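Local coordinates for nucleotide pyrophosphohydrolase (Bacillus cereus, PDB 5IE9), which hydrolyses nucleoside triphosphates as a MazG-type pyrophosphohydrolase, probably releasing the nucleoside monophosphate and pyrophosphate with the help of divalent metal ions, at the interface of chains A and B. Residues are numbered along the deposited sequence; one frame, centred on the assembly and turned at random. Chains: chain A/B, Nucleotide pyrophosphohydrolase.

The interface of chains A and B. Residues chain A 4, 9, 12-13, 72; chain B 89-90, 93.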
loop_
_atom_site.group_PDB
_atom_site.type_symbol
_atom_site.label_atom_id
_atom_site.label_comp_id
_atom_site.label_asym_id
_atom_site.label_seq_id
_atom_site.Cartn_x
_atom_site.Cartn_y
_atom_site.Cartn_z
ATOM N N LYS A 4 21.425 19.778 -2.056
ATOM C CA LYS A 4 20.248 20.312 -2.728
ATOM C C LYS A 4 19.079 20.445 -1.748
ATOM O O LYS A 4 18.862 19.568 -0.892
ATOM C CB LYS A 4 19.866 19.372 -3.870
ATOM C CG LYS A 4 18.959 19.979 -4.926
ATOM C CD LYS A 4 18.705 19.008 -6.070
ATOM C CE LYS A 4 19.820 19.047 -7.108
ATOM N NZ LYS A 4 19.573 18.078 -8.207
ATOM N N MET A 9 14.358 20.395 -5.341
ATOM C CA MET A 9 13.962 19.054 -5.790
ATOM C C MET A 9 12.536 19.047 -6.344
ATOM O O MET A 9 12.262 18.385 -7.345
ATOM C CB MET A 9 14.101 18.019 -4.666
ATOM C CG MET A 9 15.485 17.960 -4.033
ATOM S SD MET A 9 15.941 16.513 -3.044
ATOM C CE MET A 9 14.380 15.749 -2.615
ATOM N N GLU A 12 12.590 21.004 -9.646
ATOM C CA GLU A 12 13.203 20.118 -10.634
ATOM C C GLU A 12 12.176 19.178 -11.277
ATOM O O GLU A 12 12.172 18.997 -12.497
ATOM C CB GLU A 12 14.299 19.306 -9.952
ATOM C CG GLU A 12 15.431 18.849 -10.847
ATOM C CD GLU A 12 16.606 18.318 -10.049
ATOM O OE1 GLU A 12 17.180 19.080 -9.240
ATOM O OE2 GLU A 12 16.968 17.138 -10.234
ATOM N N VAL A 13 11.311 18.591 -10.446
ATOM C CA VAL A 13 10.253 17.678 -10.898
ATOM C C VAL A 13 9.170 18.458 -11.650
ATOM O O VAL A 13 8.680 18.005 -12.689
ATOM C CB VAL A 13 9.674 16.856 -9.719
ATOM C CG1 VAL A 13 8.420 16.080 -10.113
ATOM C CG2 VAL A 13 10.723 15.895 -9.178
ATOM N N PHE A 72 9.734 10.406 -5.976
ATOM C CA PHE A 72 9.354 11.147 -7.174
ATOM C C PHE A 72 7.843 11.351 -7.233
ATOM O O PHE A 72 7.381 12.472 -7.458
ATOM C CB PHE A 72 9.881 10.454 -8.436
ATOM C CG PHE A 72 9.414 11.080 -9.723
ATOM C CD1 PHE A 72 10.017 12.232 -10.216
ATOM C CD2 PHE A 72 8.373 10.501 -10.462
ATOM C CE1 PHE A 72 9.591 12.805 -11.414
ATOM C CE2 PHE A 72 7.941 11.070 -11.659
ATOM C CZ PHE A 72 8.550 12.225 -12.134
ATOM N N HIS B 89 17.050 10.602 -5.479
ATOM C CA HIS B 89 16.333 11.549 -6.342
ATOM C C HIS B 89 17.085 11.817 -7.647
ATOM O O HIS B 89 16.473 11.879 -8.717
ATOM C CB HIS B 89 16.080 12.856 -5.578
ATOM C CG HIS B 89 15.513 13.958 -6.417
ATOM N ND1 HIS B 89 16.303 14.899 -7.045
ATOM C CD2 HIS B 89 14.235 14.274 -6.728
ATOM C CE1 HIS B 89 15.535 15.744 -7.711
ATOM N NE2 HIS B 89 14.276 15.388 -7.533
ATOM N N ASN B 90 18.407 11.967 -7.542
ATOM C CA ASN B 90 19.270 12.229 -8.690
ATOM C C ASN B 90 19.352 11.083 -9.683
ATOM O O ASN B 90 19.430 11.341 -10.888
ATOM C CB ASN B 90 20.681 12.628 -8.245
ATOM C CG ASN B 90 20.760 14.065 -7.729
ATOM O OD1 ASN B 90 19.864 14.886 -7.957
ATOM N ND2 ASN B 90 21.848 14.378 -7.033
ATOM N N MET B 93 16.080 11.226 -11.665
ATOM C CA MET B 93 16.163 12.342 -12.613
ATOM C C MET B 93 17.075 12.050 -13.801
ATOM O O MET B 93 16.781 12.473 -14.913
ATOM C CB MET B 93 16.597 13.631 -11.909
ATOM C CG MET B 93 15.553 14.258 -10.990
ATOM S SD MET B 93 13.954 14.621 -11.753
ATOM C CE MET B 93 13.031 13.231 -11.130
#
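A:Lys4 reaches across the two-fold interface to B:Asn90, a small example of how one polar group can serve both its own chain and a partner. Its terminal nitrogen NZ donates to the side-chain amide oxygen OD1 of B:Asn90 at 3.2 Å. The donor meets the C=O at 138°, somewhat out of the carbonyl plane. The same NZ forms a salt bridge with the carboxylate of A:Glu12, 2.8 Å from OE1, on the syn lone pair. The lysine meets the asparagine from the opposite direction, and the carboxylate probably helps to hold NZ in place.

Close packing extends the patch. The imidazole of B:His89 turns its CE1 edge to A:Glu12, with the carboxyl carbon CD in the ring plane and the carboxylate rotated 64° from that plane. Over one face of the ring, offset toward its rim, lies CB of A:Met9, 3.9 Å from NE2. With CG anti to the backbone N (chi1 172°), B:His89 projects toward helix 6-18 of the other chain. B:Met93 lays its CG beside OE2 of A:Glu12. Its chain, bent at chi2 and chi3, carries the methyl CE to the CD1–CE1 side of A:Phe72, crossing at about a right angle; CG2 of A:Val13 is 4.0 Å from that CE.

Helix 85-96 of chain B thus packs against helices 6-18 and 61-80 of chain A, with A:Lys4 in the segment leading into helix 6-18, probably as part of a MazG-type helical oligomer; symmetry repeats the patch with the chains exchanged.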